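Local coordinates for protein Phenylalanine/tyrosine ammonia-lyase (Rhodosporidium toruloides, PDB 1Y2M) that catalyses the non-oxidative deamination of L-phenylalanine and L-tyrosine to trans-cinnamate and p-coumarate, releasing ammonium, at residues L292-V305 and L524-R538. Numbering follows the deposited sequence.
Sequences LSQSLTAMTVEAMV and LATHLYCVLQAIDLR
His527 carries CG opposite its own backbone N (chi1 -172°) while Thr300 holds OG1 beside its N (chi1 -53°), and these two torsions bring the two side chains across each other at about a right angle, with the hydroxyl at the imidazole edge. NE2 of His527 donates to Thr300 OG1 at 2.8 Å, the oxygen lying a little out of the ring plane. The same OG1 donates to Leu296 O, which also accepts Thr300 N from the other face of its carbonyl plane, so the hydroxyl relays a bond from the histidine to the helix backbone. Leu296 CB covers one face of the imidazole in a CH-pi contact, 4.1 Å from the ring centroid; ND1 is buried without a polar partner. The two long helices, 273-303 and 506-560, belong to the central bundle of long helices of the PAL/histidase fold, and here these two segments run roughly parallel, their axes 9.1 Å apart at closest and crossing at 28°. They interlock knobs-into-holes: Leu296 sits among Leu524, His527, Leu528 and Val531, Val531 answers by entering between Leu296, Met299, Thr300 and Ala303, and selenomethionine Met299, bent at chi3, lays CE against Leu532 CD2 at 3.6 Å. Ala303 CB meets Ala534 CB at 3.8 Å where the backbones draw closest. Helix 273-303 ends in a Schellman motif at Val305, and there the bent chain of Arg538 grips Ala303 O side-on through NE (2.8 Å) and NH2 (2.9 Å), the oxygen nearly in the guanidinium plane. Val305 CG2 packs obliquely against the same group, while NH1 turns to Glu541 and to the carbonyl of Arg450. A leucine in place of Arg538 would probably leave Ala303 O without both these donors and remove one salt-bridge partner of Glu541, loosening the helix end from its neighbour.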
# COMPACT_ATOMS: atom_id res chain seq x y z
N LEU B 292 10.14 24.93 -4.05
CA LEU B 292 10.89 24.64 -5.29
C LEU B 292 9.96 24.11 -6.41
O LEU B 292 10.11 24.43 -7.58
CB LEU B 292 12.06 23.70 -5.01
CG LEU B 292 12.89 23.20 -6.20
CD1 LEU B 292 13.52 24.40 -6.95
CD2 LEU B 292 13.95 22.20 -5.79
N SER B 293 8.98 23.31 -6.03
CA SER B 293 7.97 22.79 -6.96
C SER B 293 7.22 23.94 -7.63
O SER B 293 6.92 23.91 -8.83
CB SER B 293 6.97 21.90 -6.23
OG SER B 293 6.00 21.45 -7.17
N GLN B 294 6.90 24.96 -6.84
CA GLN B 294 6.20 26.15 -7.34
C GLN B 294 7.09 26.96 -8.29
O GLN B 294 6.66 27.43 -9.36
CB GLN B 294 5.76 27.01 -6.17
CG GLN B 294 4.62 26.31 -5.46
CD GLN B 294 4.12 27.04 -4.23
OE1 GLN B 294 3.82 28.23 -4.31
NE2 GLN B 294 4.02 26.36 -3.12
N SER B 295 8.33 27.11 -7.89
CA SER B 295 9.32 27.79 -8.72
C SER B 295 9.52 27.09 -10.07
O SER B 295 9.58 27.71 -11.13
CB SER B 295 10.65 27.97 -7.96
OG SER B 295 10.47 28.81 -6.81
N LEU B 296 9.62 25.77 -10.04
CA LEU B 296 9.76 24.97 -11.23
C LEU B 296 8.52 25.03 -12.10
O LEU B 296 8.64 25.07 -13.32
CB LEU B 296 10.05 23.52 -10.84
CG LEU B 296 11.46 23.29 -10.36
CD1 LEU B 296 11.58 21.93 -9.77
CD2 LEU B 296 12.41 23.41 -11.52
N THR B 297 7.35 25.09 -11.50
CA THR B 297 6.11 25.32 -12.23
C THR B 297 6.20 26.62 -13.06
O THR B 297 5.91 26.63 -14.26
CB THR B 297 4.87 25.35 -11.29
OG1 THR B 297 4.72 24.08 -10.65
CG2 THR B 297 3.61 25.63 -12.10
N ALA B 298 6.61 27.70 -12.41
CA ALA B 298 6.74 29.02 -13.06
C ALA B 298 7.76 28.90 -14.22
O ALA B 298 7.49 29.33 -15.37
CB ALA B 298 7.16 30.06 -12.08
N MSE B 299 8.91 28.31 -13.95
CA MSE B 299 9.96 28.25 -15.00
C MSE B 299 9.56 27.39 -16.17
O MSE B 299 9.95 27.61 -17.33
CB MSE B 299 11.28 27.84 -14.38
CG MSE B 299 11.70 28.86 -13.42
SE MSE B 299 13.47 28.48 -12.65
CE MSE B 299 14.50 29.31 -13.99
N THR B 300 8.79 26.36 -15.87
CA THR B 300 8.22 25.52 -16.95
C THR B 300 7.19 26.28 -17.78
O THR B 300 7.12 26.11 -19.01
CB THR B 300 7.66 24.20 -16.39
OG1 THR B 300 8.67 23.51 -15.62
CG2 THR B 300 7.20 23.28 -17.52
N VAL B 301 6.35 27.10 -17.16
CA VAL B 301 5.41 27.90 -17.94
C VAL B 301 6.25 28.76 -18.90
O VAL B 301 5.91 28.91 -20.08
CB VAL B 301 4.50 28.78 -17.04
CG1 VAL B 301 3.70 29.78 -17.86
CG2 VAL B 301 3.55 27.93 -16.16
N GLU B 302 7.35 29.32 -18.39
CA GLU B 302 8.21 30.15 -19.25
C GLU B 302 8.83 29.34 -20.41
O GLU B 302 8.71 29.70 -21.57
CB GLU B 302 9.30 30.83 -18.41
CG GLU B 302 8.74 31.85 -17.45
CD GLU B 302 9.87 32.65 -16.78
OE1 GLU B 302 10.55 32.04 -15.94
OE2 GLU B 302 10.12 33.85 -17.12
N ALA B 303 9.42 28.18 -20.11
CA ALA B 303 10.04 27.36 -21.15
C ALA B 303 9.00 26.90 -22.18
O ALA B 303 9.31 26.77 -23.34
CB ALA B 303 10.69 26.15 -20.56
N MSE B 304 7.76 26.69 -21.75
CA MSE B 304 6.68 26.20 -22.63
C MSE B 304 5.94 27.33 -23.32
O MSE B 304 5.00 27.08 -24.03
CB MSE B 304 5.70 25.38 -21.81
CG MSE B 304 6.29 24.11 -21.23
SE MSE B 304 6.31 22.74 -22.69
CE MSE B 304 4.35 22.33 -22.84
N VAL B 305 6.40 28.56 -23.14
CA VAL B 305 5.69 29.77 -23.58
C VAL B 305 4.19 29.62 -23.27
O VAL B 305 3.30 29.87 -24.11
CB VAL B 305 6.01 30.17 -25.03
CG1 VAL B 305 5.33 31.44 -25.43
CG2 VAL B 305 7.49 30.47 -25.12
N LEU B 524 13.45 16.87 -8.40
CA LEU B 524 13.37 18.32 -8.62
C LEU B 524 14.72 18.88 -9.14
O LEU B 524 14.74 19.84 -9.93
CB LEU B 524 12.88 19.06 -7.38
CG LEU B 524 11.45 18.66 -7.00
CD1 LEU B 524 10.96 19.66 -5.96
CD2 LEU B 524 10.46 18.61 -8.16
N ALA B 525 15.84 18.28 -8.73
CA ALA B 525 17.17 18.66 -9.29
C ALA B 525 17.18 18.37 -10.81
O ALA B 525 17.68 19.13 -11.59
CB ALA B 525 18.28 17.95 -8.62
N THR B 526 16.67 17.22 -11.17
CA THR B 526 16.53 16.83 -12.58
C THR B 526 15.67 17.82 -13.39
O THR B 526 16.01 18.27 -14.49
CB THR B 526 15.96 15.40 -12.64
OG1 THR B 526 16.93 14.51 -12.08
CG2 THR B 526 15.58 14.93 -14.04
N HIS B 527 14.50 18.13 -12.86
CA HIS B 527 13.61 19.07 -13.51
C HIS B 527 14.31 20.43 -13.66
O HIS B 527 14.20 21.09 -14.71
CB HIS B 527 12.32 19.14 -12.68
CG HIS B 527 11.19 19.94 -13.31
ND1 HIS B 527 9.95 20.07 -12.71
CD2 HIS B 527 11.13 20.66 -14.46
CE1 HIS B 527 9.18 20.82 -13.48
NE2 HIS B 527 9.87 21.21 -14.54
N LEU B 528 14.92 20.92 -12.60
CA LEU B 528 15.63 22.20 -12.69
C LEU B 528 16.73 22.17 -13.75
O LEU B 528 16.84 23.10 -14.56
CB LEU B 528 16.22 22.57 -11.33
CG LEU B 528 16.91 23.92 -11.15
CD1 LEU B 528 16.07 25.06 -11.73
CD2 LEU B 528 17.19 24.17 -9.65
N TYR B 529 17.50 21.09 -13.79
CA TYR B 529 18.52 20.94 -14.85
C TYR B 529 17.86 21.12 -16.21
O TYR B 529 18.35 21.88 -17.06
CB TYR B 529 19.21 19.59 -14.74
CG TYR B 529 20.16 19.34 -15.88
CD1 TYR B 529 21.50 19.70 -15.79
CD2 TYR B 529 19.71 18.77 -17.04
CE1 TYR B 529 22.35 19.50 -16.85
CE2 TYR B 529 20.57 18.59 -18.12
CZ TYR B 529 21.87 18.94 -18.03
OH TYR B 529 22.71 18.73 -19.12
N CYS B 530 16.76 20.40 -16.43
CA CYS B 530 16.11 20.39 -17.76
C CYS B 530 15.46 21.73 -18.13
O CYS B 530 15.62 22.21 -19.27
CB CYS B 530 15.12 19.29 -17.89
SG CYS B 530 15.77 17.62 -17.79
N VAL B 531 14.74 22.32 -17.18
CA VAL B 531 14.03 23.56 -17.49
C VAL B 531 15.01 24.65 -17.88
O VAL B 531 14.71 25.51 -18.69
CB VAL B 531 13.04 23.98 -16.34
CG1 VAL B 531 13.80 24.67 -15.19
CG2 VAL B 531 11.93 24.89 -16.87
N LEU B 532 16.19 24.67 -17.28
CA LEU B 532 17.17 25.71 -17.61
C LEU B 532 17.69 25.52 -19.04
O LEU B 532 17.84 26.49 -19.77
CB LEU B 532 18.35 25.69 -16.63
CG LEU B 532 17.93 25.95 -15.20
CD1 LEU B 532 19.08 25.68 -14.29
CD2 LEU B 532 17.34 27.38 -15.00
N GLN B 533 17.93 24.26 -19.42
CA GLN B 533 18.27 23.97 -20.82
C GLN B 533 17.18 24.42 -21.74
O GLN B 533 17.46 25.09 -22.76
CB GLN B 533 18.54 22.50 -21.05
CG GLN B 533 18.91 22.19 -22.52
CD GLN B 533 20.39 22.34 -22.88
OE1 GLN B 533 21.21 22.87 -22.12
NE2 GLN B 533 20.71 21.90 -24.10
N ALA B 534 15.93 24.09 -21.41
CA ALA B 534 14.80 24.49 -22.25
C ALA B 534 14.71 26.01 -22.37
O ALA B 534 14.47 26.56 -23.44
CB ALA B 534 13.51 23.93 -21.66
N ILE B 535 14.94 26.71 -21.25
CA ILE B 535 14.91 28.19 -21.23
C ILE B 535 15.97 28.77 -22.20
O ILE B 535 15.72 29.68 -22.95
CB ILE B 535 15.12 28.72 -19.81
CG1 ILE B 535 13.79 28.59 -19.06
CG2 ILE B 535 15.58 30.12 -19.81
CD1 ILE B 535 13.88 28.71 -17.55
N ASP B 536 17.18 28.23 -22.15
CA ASP B 536 18.22 28.68 -23.05
C ASP B 536 17.87 28.38 -24.52
O ASP B 536 18.13 29.18 -25.39
CB ASP B 536 19.51 28.00 -22.62
CG ASP B 536 20.15 28.67 -21.44
OD1 ASP B 536 19.94 29.91 -21.22
OD2 ASP B 536 20.95 28.00 -20.73
N LEU B 537 17.29 27.21 -24.79
CA LEU B 537 16.90 26.87 -26.17
C LEU B 537 15.75 27.75 -26.67
O LEU B 537 15.69 28.17 -27.86
CB LEU B 537 16.53 25.40 -26.29
CG LEU B 537 17.71 24.42 -26.08
CD1 LEU B 537 17.20 22.95 -26.05
CD2 LEU B 537 18.76 24.62 -27.14
N ARG B 538 14.82 28.04 -25.76
CA ARG B 538 13.77 28.98 -26.12
C ARG B 538 14.31 30.37 -26.42
O ARG B 538 13.86 31.08 -27.33
CB ARG B 538 12.71 29.04 -25.04
CG ARG B 538 11.43 29.73 -25.51
CD ARG B 538 10.65 28.92 -26.53
NE ARG B 538 9.86 27.85 -25.91
CZ ARG B 538 9.16 26.94 -26.59
NH1 ARG B 538 9.23 26.93 -27.93
NH2 ARG B 538 8.41 26.08 -25.96